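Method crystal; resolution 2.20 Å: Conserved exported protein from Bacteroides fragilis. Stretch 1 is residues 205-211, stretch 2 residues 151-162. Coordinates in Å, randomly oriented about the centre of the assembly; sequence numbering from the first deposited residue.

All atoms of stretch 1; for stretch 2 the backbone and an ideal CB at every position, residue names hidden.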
# COMPACT_ATOMS: atom_id res chain seq x y z
N ALA A 205 8.57 20.56 -9.93
CA ALA A 205 7.83 21.83 -10.03
C ALA A 205 6.33 21.57 -10.13
O ALA A 205 5.54 22.27 -9.50
CB ALA A 205 8.35 22.70 -11.20
N ASP A 206 5.95 20.57 -10.91
CA ASP A 206 4.54 20.16 -11.03
C ASP A 206 3.99 19.71 -9.67
O ASP A 206 2.95 20.16 -9.23
CB ASP A 206 4.42 19.04 -12.07
CG ASP A 206 4.88 19.47 -13.47
OD1 ASP A 206 4.74 20.67 -13.83
OD2 ASP A 206 5.39 18.61 -14.22
N LEU A 207 4.75 18.85 -9.00
CA LEU A 207 4.35 18.30 -7.72
C LEU A 207 4.16 19.40 -6.69
O LEU A 207 3.18 19.38 -5.92
CB LEU A 207 5.39 17.28 -7.25
CG LEU A 207 5.44 15.98 -8.07
CD1 LEU A 207 6.58 15.09 -7.62
CD2 LEU A 207 4.10 15.22 -8.02
N TYR A 208 5.10 20.35 -6.67
CA TYR A 208 5.06 21.47 -5.74
C TYR A 208 3.79 22.30 -5.95
O TYR A 208 3.13 22.68 -4.98
CB TYR A 208 6.36 22.32 -5.84
CG TYR A 208 6.35 23.56 -4.98
CD1 TYR A 208 7.00 23.59 -3.76
CD2 TYR A 208 5.64 24.71 -5.39
CE1 TYR A 208 6.98 24.75 -2.97
CE2 TYR A 208 5.60 25.87 -4.60
CZ TYR A 208 6.27 25.88 -3.40
OH TYR A 208 6.23 27.03 -2.64
N ARG A 209 3.45 22.56 -7.20
CA ARG A 209 2.24 23.31 -7.49
C ARG A 209 0.99 22.58 -7.05
O ARG A 209 0.09 23.21 -6.49
CB ARG A 209 2.11 23.67 -8.98
CG ARG A 209 2.95 24.83 -9.44
CD ARG A 209 2.50 25.36 -10.81
NE ARG A 209 1.29 26.20 -10.77
CZ ARG A 209 0.61 26.58 -11.85
NH1 ARG A 209 0.98 26.20 -13.07
NH2 ARG A 209 -0.45 27.35 -11.72
N MET A 210 0.92 21.27 -7.29
CA MET A 210 -0.22 20.49 -6.87
C MET A 210 -0.35 20.57 -5.36
O MET A 210 -1.43 20.80 -4.83
CB MET A 210 -0.15 19.06 -7.41
CG MET A 210 -0.72 18.88 -8.88
SD MET A 210 -2.28 19.77 -9.23
CE MET A 210 -3.28 19.10 -7.88
N VAL A 211 0.77 20.43 -4.64
CA VAL A 211 0.72 20.57 -3.19
C VAL A 211 0.21 21.96 -2.78
O VAL A 211 -0.69 22.08 -1.96
CB VAL A 211 2.07 20.25 -2.52
CG1 VAL A 211 2.00 20.53 -1.03
CG2 VAL A 211 2.42 18.79 -2.76
N UNK A 151 0.81 16.12 -17.62
CA UNK A 151 -0.26 16.23 -18.61
C UNK A 151 -1.49 16.94 -18.00
O UNK A 151 -2.55 16.33 -17.78
CB UNK A 151 -0.64 14.84 -19.13
N UNK A 152 -1.30 18.22 -17.69
CA UNK A 152 -2.32 19.08 -17.08
C UNK A 152 -2.05 20.50 -17.54
O UNK A 152 -0.92 20.95 -17.58
CB UNK A 152 -2.31 18.98 -15.55
N UNK A 153 -3.11 21.20 -17.92
CA UNK A 153 -2.92 22.54 -18.42
C UNK A 153 -2.44 23.48 -17.32
O UNK A 153 -2.73 23.28 -16.13
CB UNK A 153 -4.22 23.06 -19.04
N UNK A 154 -1.67 24.49 -17.73
CA UNK A 154 -0.94 25.38 -16.82
C UNK A 154 -1.79 26.15 -15.85
O UNK A 154 -1.31 26.56 -14.80
CB UNK A 154 -0.12 26.38 -17.64
N UNK A 155 -3.02 26.41 -16.22
CA UNK A 155 -3.92 27.15 -15.36
C UNK A 155 -4.96 26.23 -14.70
O UNK A 155 -5.98 26.71 -14.23
CB UNK A 155 -4.62 28.25 -16.16
N UNK A 156 -4.71 24.92 -14.71
CA UNK A 156 -5.68 23.96 -14.14
C UNK A 156 -5.20 23.22 -12.89
O UNK A 156 -5.81 22.23 -12.47
CB UNK A 156 -6.05 22.92 -15.20
N UNK A 157 -4.10 23.67 -12.29
CA UNK A 157 -3.64 23.09 -11.04
C UNK A 157 -4.66 23.43 -9.98
O UNK A 157 -4.98 22.58 -9.16
CB UNK A 157 -2.25 23.59 -10.66
N UNK A 158 -5.21 24.64 -10.01
CA UNK A 158 -6.24 24.99 -9.04
C UNK A 158 -7.58 24.26 -9.29
O UNK A 158 -8.18 23.76 -8.35
CB UNK A 158 -6.46 26.50 -9.07
N UNK A 159 -8.00 24.19 -10.56
CA UNK A 159 -9.19 23.43 -10.96
C UNK A 159 -9.10 21.96 -10.52
O UNK A 159 -10.06 21.41 -9.96
CB UNK A 159 -9.38 23.51 -12.48
N UNK A 160 -7.96 21.34 -10.79
CA UNK A 160 -7.75 19.96 -10.42
C UNK A 160 -7.78 19.79 -8.89
O UNK A 160 -8.50 18.93 -8.36
CB UNK A 160 -6.42 19.46 -10.99
N UNK A 161 -7.01 20.62 -8.18
CA UNK A 161 -7.04 20.60 -6.70
C UNK A 161 -8.46 20.78 -6.17
O UNK A 161 -8.85 20.09 -5.22
CB UNK A 161 -6.14 21.70 -6.13
N UNK A 162 -9.22 21.68 -6.78
CA UNK A 162 -10.58 21.90 -6.35
C UNK A 162 -11.50 20.66 -6.59
O UNK A 162 -12.36 20.36 -5.77
CB UNK A 162 -11.14 23.12 -7.08

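Stretch 1 is one helical segment, and it offers stretch 2 the guanidinium of Arg209, the thioether of Met210 and the carbonyl of Asp206. Position 151 lies beyond reach of these, so many residues would do; it is Asn151, whose amide is hydrogen-bonded elsewhere in the structure. At 152 the backbone is extended (phi/psi -150/135) and CA-to-CB points toward stretch 1, but the ideal CB has nothing within 5.5 Å. A long apolar chain could bridge the gap. Leu152 does so lightly, its CD2 coming 4.1 Å from Met210 SD.

Position 153 opens a type I turn that closes at 156, and it touches nothing of stretch 1; a polar residue is plausible, and Gln153 is found. At 154 the visible backbone already does the main work: its carbonyl O accepts a hydrogen bond from Arg209 NH1 at 2.9 Å and a weak one from Arg209 NH2 at 3.3 Å. Any residue could supply that oxygen. The ideal CB lies 4.7 Å from Arg209 NH1, so a small polar or acidic side chain suits; Asn154 is the residue, its OD1 3.9 Å from Arg209 NH1, near but not bonded.

Positions 155 and 156 point away, and polar chains fit. Asp155 and Lys156 form a salt bridge (OD1 to NZ, 3.2 Å), and Lys156 NZ also donates to Gln153 OE1 at 2.7 Å. Lys156 occupies the N-cap position.

Position 157 is the centre of the contact. CA-to-CB points toward stretch 1, and the ideal CB lies 4.1 Å from Met210 SD and 4.3 Å from Arg209 NH2. A large apolar residue would fill the space, but a flat ring can also offer its face to the cation. Phe157 takes the m rotamer: the Arg209 guanidinium stacks on the ring, centres 4.1 Å apart and planes at 22°, while Arg209 CD makes a CH-pi contact. Asp206 O lies at the ring edge, 3.6 Å from Phe157 CE2, and Met210 SD is 3.6 Å from Phe157 CD2.

Positions 158 and 159 make no contact, and charged residues are reasonable. Asp158 and Asp159 both form salt bridges with the residue at 162.

At 160 the ideal CB lies 4.4 Å from Met210 CE, and at 161 the ideal CB lies 4.2 Å from Met210 CE, which calls for apolar groups. A ring can reach along the methyl, and Phe160 places CD2 3.6 Å from Met210 CE. A small residue suffices at 161, where Ala161 CB sits 4.2 Å from that same Met210 CE.

Position 162 is out of reach; Arg162 completes the salt bridges.

Stretch 2, residues 151-162: NLQNDKFDDFAR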
# COMPACT_ATOMS: atom_id res chain seq x y z
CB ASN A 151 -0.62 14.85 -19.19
CG ASN A 151 -1.70 14.91 -20.26
OD1 ASN A 151 -1.70 15.81 -21.11
ND2 ASN A 151 -2.64 13.95 -20.22
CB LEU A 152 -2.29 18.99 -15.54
CG LEU A 152 -3.21 19.92 -14.75
CD1 LEU A 152 -4.68 19.56 -14.92
CD2 LEU A 152 -2.85 19.90 -13.29
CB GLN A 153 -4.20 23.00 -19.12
CG GLN A 153 -4.40 22.24 -20.39
CD GLN A 153 -5.66 22.65 -21.11
OE1 GLN A 153 -6.68 22.94 -20.49
NE2 GLN A 153 -5.58 22.69 -22.44
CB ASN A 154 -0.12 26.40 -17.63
CG ASN A 154 1.32 26.05 -17.69
OD1 ASN A 154 1.85 25.39 -16.78
ND2 ASN A 154 2.00 26.50 -18.76
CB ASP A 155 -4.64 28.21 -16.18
CG ASP A 155 -5.56 27.60 -17.23
OD1 ASP A 155 -5.31 26.44 -17.65
OD2 ASP A 155 -6.53 28.27 -17.62
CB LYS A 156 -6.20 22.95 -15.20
CG LYS A 156 -6.64 23.54 -16.54
CD LYS A 156 -7.99 24.23 -16.50
CE LYS A 156 -8.63 24.29 -17.90
NZ LYS A 156 -7.75 24.91 -18.98
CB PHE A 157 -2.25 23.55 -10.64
CG PHE A 157 -1.13 23.01 -11.50
CD1 PHE A 157 -0.98 23.40 -12.83
CD2 PHE A 157 -0.21 22.11 -10.98
CE1 PHE A 157 0.11 22.92 -13.62
CE2 PHE A 157 0.86 21.63 -11.77
CZ PHE A 157 1.02 22.04 -13.08
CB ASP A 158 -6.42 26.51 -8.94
CG ASP A 158 -6.89 27.14 -10.24
OD1 ASP A 158 -6.49 26.70 -11.34
OD2 ASP A 158 -7.68 28.08 -10.15
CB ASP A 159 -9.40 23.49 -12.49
CG ASP A 159 -9.48 24.91 -13.01
OD1 ASP A 159 -10.58 25.36 -13.34
OD2 ASP A 159 -8.45 25.58 -13.06
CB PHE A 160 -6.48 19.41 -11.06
CG PHE A 160 -6.22 17.95 -10.80
CD1 PHE A 160 -7.27 17.04 -10.69
CD2 PHE A 160 -4.91 17.49 -10.70
CE1 PHE A 160 -7.03 15.69 -10.44
CE2 PHE A 160 -4.64 16.12 -10.48
CZ PHE A 160 -5.73 15.21 -10.35
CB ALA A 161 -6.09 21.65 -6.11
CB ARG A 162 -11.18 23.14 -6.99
CG ARG A 162 -10.68 24.46 -6.32
CD ARG A 162 -11.61 25.61 -6.69
NE ARG A 162 -11.63 25.84 -8.13
CZ ARG A 162 -10.84 26.71 -8.77
NH1 ARG A 162 -9.92 27.44 -8.11
NH2 ARG A 162 -10.95 26.84 -10.10
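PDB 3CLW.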